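Local coordinates for periplasmic binding protein (Roseiflexus sp. RS-1, PDB 5GJ3) that binds heme in the periplasm, here two heme molecules at once, and probably hands it on to a bacterial heme-uptake transporter, at residues A[98-106]-A[118-129]; A[142-150]-A[197-208]. All coordinates share one frame; numbering follows the deposited sequence.

Interaction 1. Residues A[98-106]-A[118-129]; sequences LDAPQQKIR and GERLAAQVEAEI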
loop_
_atom_site.group_PDB
_atom_site.type_symbol
_atom_site.label_atom_id
_atom_site.label_comp_id
_atom_site.label_asym_id
_atom_site.label_seq_id
_atom_site.Cartn_x
_atom_site.Cartn_y
_atom_site.Cartn_z
ATOM N N LEU A 98 -4.652 -0.162 10.888
ATOM C CA LEU A 98 -3.312 0.187 11.340
ATOM C C LEU A 98 -2.671 -0.906 12.205
ATOM O O LEU A 98 -1.520 -0.798 12.534
ATOM C CB LEU A 98 -3.285 1.518 12.108
ATOM C CG LEU A 98 -3.395 2.747 11.212
ATOM C CD1 LEU A 98 -3.304 3.955 12.100
ATOM C CD2 LEU A 98 -2.297 2.778 10.183
ATOM N N ASP A 99 -3.425 -1.934 12.559
ATOM C CA ASP A 99 -2.858 -3.166 13.142
ATOM C C ASP A 99 -2.249 -4.181 12.132
ATOM O O ASP A 99 -1.525 -5.102 12.540
ATOM C CB ASP A 99 -3.957 -3.892 13.923
ATOM C CG ASP A 99 -4.295 -3.194 15.211
ATOM O OD1 ASP A 99 -3.446 -2.425 15.710
ATOM O OD2 ASP A 99 -5.413 -3.413 15.726
ATOM N N ALA A 100 -2.590 -4.065 10.848
ATOM C CA ALA A 100 -2.037 -4.981 9.829
ATOM C C ALA A 100 -0.475 -5.027 9.758
ATOM O O ALA A 100 0.081 -6.128 9.658
ATOM C CB ALA A 100 -2.644 -4.706 8.443
ATOM N N PRO A 101 0.229 -3.864 9.815
ATOM C CA PRO A 101 1.714 -3.921 9.742
ATOM C C PRO A 101 2.290 -4.899 10.802
ATOM O O PRO A 101 3.009 -5.845 10.464
ATOM C CB PRO A 101 2.145 -2.456 10.022
ATOM C CG PRO A 101 0.993 -1.671 9.458
ATOM C CD PRO A 101 -0.241 -2.461 9.930
ATOM N N GLN A 102 1.921 -4.696 12.052
ATOM C CA GLN A 102 2.399 -5.546 13.168
ATOM C C GLN A 102 2.007 -7.052 12.996
ATOM O O GLN A 102 2.792 -7.975 13.245
ATOM C CB GLN A 102 1.885 -4.919 14.475
ATOM C CG GLN A 102 1.655 -5.822 15.667
ATOM C CD GLN A 102 0.387 -6.693 15.628
ATOM O OE1 GLN A 102 0.475 -7.909 15.846
ATOM N NE2 GLN A 102 -0.789 -6.082 15.376
ATOM N N GLN A 103 0.766 -7.286 12.601
ATOM C CA GLN A 103 0.310 -8.650 12.380
ATOM C C GLN A 103 1.105 -9.344 11.257
ATOM O O GLN A 103 1.525 -10.482 11.408
ATOM C CB GLN A 103 -1.169 -8.581 12.040
ATOM C CG GLN A 103 -1.965 -9.834 12.215
ATOM C CD GLN A 103 -3.406 -9.504 11.869
ATOM O OE1 GLN A 103 -3.966 -10.033 10.909
ATOM N NE2 GLN A 103 -3.971 -8.521 12.584
ATOM N N LYS A 104 1.332 -8.658 10.137
ATOM C CA LYS A 104 2.065 -9.277 9.024
ATOM C C LYS A 104 3.536 -9.504 9.379
ATOM O O LYS A 104 4.169 -10.532 8.962
ATOM C CB LYS A 104 1.931 -8.437 7.743
ATOM C CG LYS A 104 0.507 -8.508 7.149
ATOM C CD LYS A 104 0.391 -7.694 5.841
ATOM C CE LYS A 104 0.469 -6.212 6.019
ATOM N NZ LYS A 104 0.184 -5.414 4.745
ATOM N N ILE A 105 4.077 -8.552 10.144
ATOM C CA ILE A 105 5.483 -8.676 10.586
ATOM C C ILE A 105 5.666 -9.901 11.475
ATOM O O ILE A 105 6.585 -10.698 11.227
ATOM C CB ILE A 105 6.007 -7.389 11.267
ATOM C CG1 ILE A 105 6.201 -6.279 10.213
ATOM C CG2 ILE A 105 7.327 -7.649 12.016
ATOM C CD1 ILE A 105 6.188 -4.905 10.848
ATOM N N ARG A 106 4.779 -10.072 12.474
ATOM C CA ARG A 106 4.840 -11.272 13.345
ATOM C C ARG A 106 4.645 -12.584 12.589
ATOM O O ARG A 106 5.308 -13.609 12.895
ATOM C CB ARG A 106 3.843 -11.167 14.520
ATOM C CG ARG A 106 4.166 -9.981 15.438
ATOM C CD ARG A 106 3.199 -9.873 16.630
ATOM N NE ARG A 106 3.881 -9.128 17.677
ATOM C CZ ARG A 106 3.538 -7.911 18.122
ATOM N NH1 ARG A 106 2.455 -7.285 17.662
ATOM N NH2 ARG A 106 4.264 -7.328 19.084
ATOM N N GLY A 118 11.305 -10.116 14.787
ATOM C CA GLY A 118 9.935 -9.657 14.489
ATOM C C GLY A 118 9.375 -8.708 15.537
ATOM O O GLY A 118 8.740 -7.697 15.206
ATOM N N GLU A 119 9.570 -9.025 16.818
ATOM C CA GLU A 119 9.132 -8.094 17.903
ATOM C C GLU A 119 9.832 -6.736 17.847
ATOM O O GLU A 119 9.191 -5.708 18.022
ATOM C CB GLU A 119 9.299 -8.699 19.304
ATOM C CG GLU A 119 8.422 -9.902 19.533
ATOM C CD GLU A 119 6.964 -9.636 19.210
ATOM O OE1 GLU A 119 6.346 -8.803 19.899
ATOM O OE2 GLU A 119 6.422 -10.246 18.266
ATOM N N ARG A 120 11.127 -6.757 17.556
ATOM C CA ARG A 120 11.912 -5.555 17.349
ATOM C C ARG A 120 11.384 -4.744 16.138
ATOM O O ARG A 120 11.132 -3.572 16.290
ATOM C CB ARG A 120 13.398 -5.939 17.176
ATOM C CG ARG A 120 14.428 -4.824 17.291
ATOM C CD ARG A 120 15.706 -5.138 16.476
ATOM N NE ARG A 120 16.372 -6.397 16.865
ATOM C CZ ARG A 120 17.163 -7.136 16.073
ATOM N NH1 ARG A 120 17.400 -6.778 14.816
ATOM N NH2 ARG A 120 17.710 -8.256 16.531
ATOM N N LEU A 121 11.220 -5.337 14.951
ATOM C CA LEU A 121 10.600 -4.608 13.821
ATOM C C LEU A 121 9.165 -4.080 14.098
ATOM O O LEU A 121 8.861 -2.918 13.769
ATOM C CB LEU A 121 10.640 -5.448 12.550
ATOM C CG LEU A 121 10.283 -4.722 11.260
ATOM C CD1 LEU A 121 11.142 -3.456 11.072
ATOM C CD2 LEU A 121 10.394 -5.659 10.057
ATOM N N ALA A 122 8.276 -4.906 14.664
ATOM C CA ALA A 122 6.897 -4.477 14.951
ATOM C C ALA A 122 6.876 -3.286 15.937
ATOM O O ALA A 122 6.106 -2.361 15.738
ATOM C CB ALA A 122 6.047 -5.605 15.525
ATOM N N ALA A 123 7.697 -3.350 16.992
ATOM C CA ALA A 123 7.797 -2.285 18.030
ATOM C C ALA A 123 8.236 -0.957 17.384
ATOM O O ALA A 123 7.710 0.083 17.725
ATOM C CB ALA A 123 8.782 -2.703 19.118
ATOM N N GLN A 124 9.191 -1.017 16.457
ATOM C CA GLN A 124 9.632 0.158 15.728
ATOM C C GLN A 124 8.562 0.722 14.787
ATOM O O GLN A 124 8.383 1.939 14.707
ATOM C CB GLN A 124 10.906 -0.165 14.949
ATOM C CG GLN A 124 11.529 1.005 14.193
ATOM C CD GLN A 124 11.924 2.213 15.066
ATOM O OE1 GLN A 124 12.248 2.082 16.273
ATOM N NE2 GLN A 124 11.921 3.413 14.450
ATOM N N VAL A 125 7.888 -0.155 14.036
ATOM C CA VAL A 125 6.834 0.277 13.139
ATOM C C VAL A 125 5.726 0.948 13.950
ATOM O O VAL A 125 5.300 2.046 13.591
ATOM C CB VAL A 125 6.332 -0.867 12.232
ATOM C CG1 VAL A 125 5.151 -0.410 11.397
ATOM C CG2 VAL A 125 7.474 -1.334 11.321
ATOM N N GLU A 126 5.315 0.329 15.063
ATOM C CA GLU A 126 4.283 0.896 15.942
ATOM C C GLU A 126 4.695 2.246 16.542
ATOM O O GLU A 126 3.844 3.136 16.658
ATOM C CB GLU A 126 3.916 -0.054 17.087
ATOM C CG GLU A 126 3.343 -1.394 16.621
ATOM C CD GLU A 126 1.819 -1.461 16.582
ATOM O OE1 GLU A 126 1.157 -0.483 16.971
ATOM O OE2 GLU A 126 1.267 -2.510 16.165
ATOM N N ALA A 127 5.975 2.387 16.925
ATOM C CA ALA A 127 6.523 3.666 17.362
ATOM C C ALA A 127 6.470 4.715 16.248
ATOM O O ALA A 127 6.087 5.848 16.511
ATOM C CB ALA A 127 7.963 3.516 17.874
ATOM N N GLU A 128 6.836 4.358 15.011
ATOM C CA GLU A 128 6.740 5.329 13.926
ATOM C C GLU A 128 5.268 5.774 13.611
ATOM O O GLU A 128 5.005 6.954 13.310
ATOM C CB GLU A 128 7.523 4.877 12.675
ATOM C CG GLU A 128 9.042 4.760 12.952
ATOM C CD GLU A 128 9.884 4.216 11.788
ATOM O OE1 GLU A 128 9.363 4.053 10.666
ATOM O OE2 GLU A 128 11.104 3.935 11.983
ATOM N N ILE A 129 4.332 4.833 13.690
ATOM C CA ILE A 129 2.895 5.108 13.492
ATOM C C ILE A 129 2.410 6.029 14.626
ATOM O O ILE A 129 1.733 7.030 14.353
ATOM C CB ILE A 129 2.078 3.799 13.448
ATOM C CG1 ILE A 129 2.405 3.047 12.157
ATOM C CG2 ILE A 129 0.568 4.074 13.606
ATOM C CD1 ILE A 129 1.873 1.616 12.112
HETATM O O HOH W 1 0.656 -2.343 13.337
HETATM O O HOH W 2 -0.946 0.609 15.190
#
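L98 meets I129 through methyls, CD1 against CG2 at 4.2 Å, the side chains running alongside one another in opposite senses, while T250 of helix 250-267 touches both residues. The L98 carbonyl works through water: one water donates to L98 O and to E126 OE2 and accepts from Q102 N, and a second links L98 O to E126 OE1. Both oxygens of the E126 carboxylate are thus linked through water to the L98 carbonyl, and OE2 also to Q102 N. P101 CB touches V125 CG1 at 3.9 Å, and its CG lies more loosely against I129 CD1. Q102 backs onto A122 CB through its own CA and CB, and its CB stands 3.0 Å from E126 OE2. These two neighbouring helices form an antiparallel helical hairpin, the short segments 9.0 Å apart axis to axis at 170°. I105 is a knob in a hole made by G118, L121, A122 and V125. With CG2 anti to its backbone N, that branch drops to 3.5 Å from G118 O, and CD1 reaches V125 CG2. R106 extends from CG to NE and forms a side-on, two-nitrogen salt bridge with E119: NE donates to OE2 on its syn lone pair (2.8 Å), NH2 to OE1 at 2.7 Å and 170°. Guanidinium and carboxylate are nearly coplanar, 24° apart, and A122 CB sits over one face of the guanidinium, 4.3 Å above its centre.

Interaction 2. Residues A[142-150]-A[197-208]; sequences PPHVLFLYL and AQPDVLLVLDKG. With ZN (zinc ion), chain E; HEM (protoporphyrin IX containing Fe), chain C.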
loop_
_atom_site.group_PDB
_atom_site.type_symbol
_atom_site.label_atom_id
_atom_site.label_comp_id
_atom_site.label_asym_id
_atom_site.label_seq_id
_atom_site.Cartn_x
_atom_site.Cartn_y
_atom_site.Cartn_z
ATOM N N PRO A 142 -9.380 19.997 9.874
ATOM C CA PRO A 142 -8.829 18.992 8.962
ATOM C C PRO A 142 -9.207 19.181 7.479
ATOM O O PRO A 142 -10.373 19.444 7.149
ATOM C CB PRO A 142 -9.376 17.684 9.495
ATOM C CG PRO A 142 -10.566 18.030 10.320
ATOM C CD PRO A 142 -10.332 19.426 10.851
ATOM N N PRO A 143 -8.240 19.000 6.596
ATOM C CA PRO A 143 -8.532 19.161 5.180
ATOM C C PRO A 143 -9.341 18.008 4.585
ATOM O O PRO A 143 -9.199 16.829 5.008
ATOM C CB PRO A 143 -7.140 19.207 4.564
ATOM C CG PRO A 143 -6.346 18.234 5.433
ATOM C CD PRO A 143 -6.820 18.611 6.822
ATOM N N HIS A 144 -10.194 18.337 3.608
ATOM C CA HIS A 144 -10.871 17.314 2.786
ATOM C C HIS A 144 -9.918 16.709 1.722
ATOM O O HIS A 144 -9.296 17.437 0.925
ATOM C CB HIS A 144 -12.151 17.872 2.133
ATOM C CG HIS A 144 -13.358 17.750 3.017
ATOM N ND1 HIS A 144 -13.441 18.382 4.237
ATOM C CD2 HIS A 144 -14.488 17.010 2.901
ATOM C CE1 HIS A 144 -14.576 18.062 4.833
ATOM N NE2 HIS A 144 -15.233 17.237 4.039
ATOM N N VAL A 145 -9.788 15.378 1.738
ATOM C CA VAL A 145 -8.744 14.737 0.910
ATOM C C VAL A 145 -9.441 13.760 -0.076
ATOM O O VAL A 145 -10.278 12.968 0.348
ATOM C CB VAL A 145 -7.719 13.969 1.794
ATOM C CG1 VAL A 145 -6.650 13.324 0.938
ATOM C CG2 VAL A 145 -7.038 14.919 2.801
ATOM N N LEU A 146 -9.123 13.828 -1.366
ATOM C CA LEU A 146 -9.696 12.843 -2.296
ATOM C C LEU A 146 -8.576 11.975 -2.899
ATOM O O LEU A 146 -7.633 12.499 -3.504
ATOM C CB LEU A 146 -10.461 13.563 -3.406
ATOM C CG LEU A 146 -11.297 12.700 -4.324
ATOM C CD1 LEU A 146 -12.503 12.066 -3.590
ATOM C CD2 LEU A 146 -11.735 13.567 -5.529
ATOM N N PHE A 147 -8.664 10.664 -2.711
ATOM C CA PHE A 147 -7.733 9.762 -3.374
ATOM C C PHE A 147 -8.268 9.315 -4.747
ATOM O O PHE A 147 -9.404 8.804 -4.832
ATOM C CB PHE A 147 -7.481 8.507 -2.522
ATOM C CG PHE A 147 -6.561 7.517 -3.191
ATOM C CD1 PHE A 147 -5.196 7.686 -3.122
ATOM C CD2 PHE A 147 -7.075 6.453 -3.949
ATOM C CE1 PHE A 147 -4.340 6.794 -3.778
ATOM C CE2 PHE A 147 -6.240 5.558 -4.599
ATOM C CZ PHE A 147 -4.866 5.723 -4.496
ATOM N N LEU A 148 -7.465 9.478 -5.797
ATOM C CA LEU A 148 -7.871 9.078 -7.157
ATOM C C LEU A 148 -6.946 7.968 -7.599
ATOM O O LEU A 148 -5.709 8.095 -7.534
ATOM C CB LEU A 148 -7.723 10.212 -8.184
ATOM C CG LEU A 148 -8.600 11.439 -7.864
ATOM C CD1 LEU A 148 -8.338 12.592 -8.802
ATOM C CD2 LEU A 148 -10.075 11.051 -7.907
ATOM N N TYR A 149 -7.551 6.868 -7.959
ATOM C CA TYR A 149 -6.867 5.826 -8.673
ATOM C C TYR A 149 -6.994 6.171 -10.183
ATOM O O TYR A 149 -8.105 6.343 -10.684
ATOM C CB TYR A 149 -7.530 4.497 -8.350
ATOM C CG TYR A 149 -6.959 3.380 -9.189
ATOM C CD1 TYR A 149 -5.748 2.767 -8.834
ATOM C CD2 TYR A 149 -7.611 2.953 -10.382
ATOM C CE1 TYR A 149 -5.189 1.741 -9.627
ATOM C CE2 TYR A 149 -7.059 1.937 -11.184
ATOM C CZ TYR A 149 -5.861 1.309 -10.798
ATOM O OH TYR A 149 -5.297 0.280 -11.567
ATOM N N LEU A 150 -5.866 6.280 -10.883
ATOM C CA LEU A 150 -5.823 6.729 -12.277
ATOM C C LEU A 150 -5.052 5.749 -13.149
ATOM O O LEU A 150 -4.027 5.214 -12.747
ATOM C CB LEU A 150 -5.097 8.082 -12.399
ATOM C CG LEU A 150 -5.612 9.226 -11.509
ATOM C CD1 LEU A 150 -4.598 10.373 -11.531
ATOM C CD2 LEU A 150 -6.986 9.670 -11.994
ATOM N N ALA A 197 -17.252 16.492 -3.301
ATOM C CA ALA A 197 -16.009 16.320 -2.540
ATOM C C ALA A 197 -15.283 17.669 -2.384
ATOM O O ALA A 197 -14.783 17.960 -1.303
ATOM C CB ALA A 197 -15.071 15.272 -3.177
ATOM N N GLN A 198 -15.226 18.464 -3.460
ATOM C CA GLN A 198 -14.425 19.736 -3.498
ATOM C C GLN A 198 -13.152 19.620 -2.630
ATOM O O GLN A 198 -12.993 20.332 -1.650
ATOM C CB GLN A 198 -15.275 20.949 -3.099
ATOM C CG GLN A 198 -16.241 21.328 -4.205
ATOM C CD GLN A 198 -15.514 21.877 -5.416
ATOM O OE1 GLN A 198 -14.866 22.929 -5.345
ATOM N NE2 GLN A 198 -15.630 21.188 -6.535
ATOM N N PRO A 199 -12.237 18.687 -2.993
ATOM C CA PRO A 199 -11.136 18.484 -2.065
ATOM C C PRO A 199 -10.116 19.648 -1.958
ATOM O O PRO A 199 -9.852 20.361 -2.951
ATOM C CB PRO A 199 -10.419 17.255 -2.650
ATOM C CG PRO A 199 -10.715 17.375 -4.136
ATOM C CD PRO A 199 -12.190 17.742 -4.110
ATOM N N ASP A 200 -9.517 19.746 -0.770
ATOM C CA ASP A 200 -8.396 20.612 -0.444
ATOM C C ASP A 200 -7.078 19.987 -0.898
ATOM O O ASP A 200 -6.108 20.704 -1.209
ATOM C CB ASP A 200 -8.325 20.786 1.101
ATOM C CG ASP A 200 -9.518 21.561 1.653
ATOM O OD1 ASP A 200 -9.703 22.716 1.165
ATOM O OD2 ASP A 200 -10.251 21.043 2.545
ATOM N N VAL A 201 -7.042 18.655 -0.882
ATOM C CA VAL A 201 -5.862 17.854 -1.298
ATOM C C VAL A 201 -6.294 16.774 -2.282
ATOM O O VAL A 201 -7.252 16.077 -2.043
ATOM C CB VAL A 201 -5.163 17.199 -0.054
ATOM C CG1 VAL A 201 -3.899 16.381 -0.469
ATOM C CG2 VAL A 201 -4.820 18.293 0.976
ATOM N N LEU A 202 -5.576 16.643 -3.392
ATOM C CA LEU A 202 -5.700 15.475 -4.253
ATOM C C LEU A 202 -4.557 14.478 -3.970
ATOM O O LEU A 202 -3.365 14.802 -4.107
ATOM C CB LEU A 202 -5.693 15.899 -5.731
ATOM C CG LEU A 202 -6.984 16.646 -6.113
ATOM C CD1 LEU A 202 -6.772 17.453 -7.373
ATOM C CD2 LEU A 202 -8.145 15.674 -6.301
ATOM N N LEU A 203 -4.931 13.282 -3.553
ATOM C CA LEU A 203 -3.943 12.238 -3.269
ATOM C C LEU A 203 -3.966 11.202 -4.405
ATOM O O LEU A 203 -5.002 10.639 -4.715
ATOM C CB LEU A 203 -4.234 11.597 -1.899
ATOM C CG LEU A 203 -3.317 10.488 -1.360
ATOM C CD1 LEU A 203 -1.901 10.974 -1.175
ATOM C CD2 LEU A 203 -3.837 9.917 -0.044
ATOM N N VAL A 204 -2.820 10.998 -5.050
ATOM C CA VAL A 204 -2.721 10.078 -6.189
ATOM C C VAL A 204 -1.483 9.152 -6.091
ATOM O O VAL A 204 -0.592 9.364 -5.269
ATOM C CB VAL A 204 -2.583 10.861 -7.511
ATOM C CG1 VAL A 204 -3.845 11.718 -7.731
ATOM C CG2 VAL A 204 -1.296 11.704 -7.514
ATOM N N LEU A 205 -1.423 8.159 -6.952
ATOM C CA LEU A 205 -0.182 7.347 -7.045
ATOM C C LEU A 205 0.806 7.952 -8.062
ATOM O O LEU A 205 0.372 8.588 -9.065
ATOM C CB LEU A 205 -0.527 5.926 -7.390
ATOM C CG LEU A 205 -1.518 5.320 -6.400
ATOM C CD1 LEU A 205 -1.928 3.929 -6.846
ATOM C CD2 LEU A 205 -1.010 5.290 -4.956
ATOM N N ASP A 206 2.115 7.815 -7.762
ATOM C CA ASP A 206 3.213 8.160 -8.688
ATOM C C ASP A 206 2.886 7.751 -10.133
ATOM O O ASP A 206 2.848 8.609 -11.066
ATOM C CB ASP A 206 4.542 7.468 -8.269
ATOM C CG ASP A 206 5.346 8.255 -7.215
ATOM O OD1 ASP A 206 4.871 9.323 -6.743
ATOM O OD2 ASP A 206 6.471 7.789 -6.847
ATOM N N LYS A 207 2.641 6.455 -10.334
ATOM C CA LYS A 207 2.383 5.938 -11.704
ATOM C C LYS A 207 1.119 6.524 -12.298
ATOM O O LYS A 207 1.082 6.867 -13.486
ATOM C CB LYS A 207 2.281 4.408 -11.761
ATOM C CG LYS A 207 3.559 3.671 -11.397
ATOM C CD LYS A 207 3.892 2.590 -12.431
ATOM C CE LYS A 207 4.805 1.501 -11.878
ATOM N NZ LYS A 207 5.862 2.031 -10.967
ATOM N N GLY A 208 0.076 6.626 -11.474
ATOM C CA GLY A 208 -1.183 7.234 -11.893
ATOM C C GLY A 208 -1.006 8.644 -12.399
ATOM O O GLY A 208 -1.517 8.987 -13.457
HETATM ZN ZN ZN E . -17.063 16.168 4.081
HETATM C CHA HEM C . -2.801 -1.854 -13.832
HETATM C CHB HEM C . -1.953 -0.508 -9.233
HETATM C CHC HEM C . -6.606 -1.449 -7.985
HETATM C CHD HEM C . -7.349 -3.031 -12.530
HETATM C C1A HEM C . -2.198 -1.445 -12.670
HETATM C C2A HEM C . -0.802 -1.211 -12.551
HETATM C C3A HEM C . -0.571 -0.841 -11.254
HETATM C C4A HEM C . -1.816 -0.851 -10.580
HETATM C CMA HEM C . 0.769 -0.451 -10.630
HETATM C CAA HEM C . 0.239 -1.365 -13.663
HETATM C CBA HEM C . 0.742 -0.020 -14.216
HETATM C CGA HEM C . -0.258 0.696 -15.100
HETATM O O1A HEM C . -1.475 0.421 -15.101
HETATM O O2A HEM C . 0.113 1.619 -15.850
HETATM C C1B HEM C . -3.152 -0.664 -8.500
HETATM C C2B HEM C . -3.252 -0.371 -7.103
HETATM C C3B HEM C . -4.528 -0.644 -6.722
HETATM C C4B HEM C . -5.246 -1.110 -7.955
HETATM C CMB HEM C . -2.127 0.134 -6.231
HETATM C CAB HEM C . -5.134 -0.503 -5.388
HETATM C CBB HEM C . -5.597 0.673 -5.039
HETATM C C1C HEM C . -7.225 -2.005 -9.117
HETATM C C2C HEM C . -8.500 -2.600 -9.129
HETATM C C3C HEM C . -8.727 -3.050 -10.443
HETATM C C4C HEM C . -7.558 -2.720 -11.197
HETATM C CMC HEM C . -9.414 -2.667 -7.921
HETATM C CAC HEM C . -9.912 -3.735 -11.050
HETATM C CBC HEM C . -11.136 -3.726 -10.537
HETATM C C1D HEM C . -6.131 -2.847 -13.194
HETATM C C2D HEM C . -5.970 -3.253 -14.617
HETATM C C3D HEM C . -4.703 -2.914 -14.993
HETATM C C4D HEM C . -4.112 -2.310 -13.786
HETATM C CMD HEM C . -7.043 -3.923 -15.444
HETATM C CAD HEM C . -4.019 -3.115 -16.340
HETATM C CBD HEM C . -3.264 -4.459 -16.522
HETATM C CGD HEM C . -2.481 -4.461 -17.833
HETATM O O1D HEM C . -1.665 -5.371 -18.170
HETATM O O2D HEM C . -2.625 -3.530 -18.659
HETATM N NA HEM C . -2.836 -1.210 -11.445
HETATM N NB HEM C . -4.353 -1.025 -8.960
HETATM N NC HEM C . -6.663 -2.086 -10.383
HETATM N ND HEM C . -5.032 -2.198 -12.770
HETATM FE FE HEM C . -4.724 -1.601 -10.964
HETATM O O HOH W 3 -12.137 20.315 5.337
HETATM O O HOH W 4 -3.228 7.619 -8.959
#
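Y149 OH binds the heme iron at 2.1 Å, at one end of a strand whose other end carries H144, bound to zinc through NE2, also at 2.1 Å. R151 NH2 makes a weak hydrogen bond to the same Y149 OH. Across from Y149, L205 lends the same heme a methyl, its CD1 lying 3.8 Å from CMB. L205 in turn rests on F147: CD2 comes to the ring edge, 3.8 Å from CE1. With CG anti to the backbone N (chi1 178°), the F147 ring lies along the neighbouring strand, where L203 CG also meets its edge.

At the zinc end, D180 supplies a further ligand, and a water accepts from H144 ND1 while donating to P142 O, which helps fix the turn of the imidazole. Both backbone polar atoms of H144 are engaged: its N donates to the anti lone pair of D200 OD2 (2.9 Å), and its O takes two donors, V201 N and the more bent D200 N. D200 is itself anchored by S268 and R269 near the C-terminus.

Behind both sites runs a parallel ladder, L146 N to V201 O, L203 N to L146 O (2.8 Å, 168°) and L148 N to L203 O; beyond it a water bridges L148 O and L205 N. V145, V201, F147 and L203 point to one side of the sheet, toward helices 164-171 and 250-267. L146, L148 and L202 fill the other, L146 CB packing on P199 CB at 3.8 Å. Y149 lies near the C-terminal end of strand 144-151, in the mixed sheet of the C-terminal lobe, and the strand pair belongs to the alpha/beta core of a periplasmic binding protein lobe.

Interactions 1 and 2 lie on opposite sides of the chain's centre, their own centres about 27 Å apart and their nearest atoms about 13 Å, without touching. Helix 115-136, which supplies the second half of interaction 1, is followed in the chain by strand 144-151, which opens interaction 2. Helix 250-267 touches both, through T250 and L254 at interaction 1 and L257, F261 and A264 at interaction 2. Interaction 2 supplies Y149, which binds the iron of one of the two hemes. Interaction 1 stands back, the P101 side chain about 12 Å from a heme and about 10 Å from a zinc, yet its K104 forms a salt bridge with D94 and a hydrogen bond with D14, both zinc-site residues.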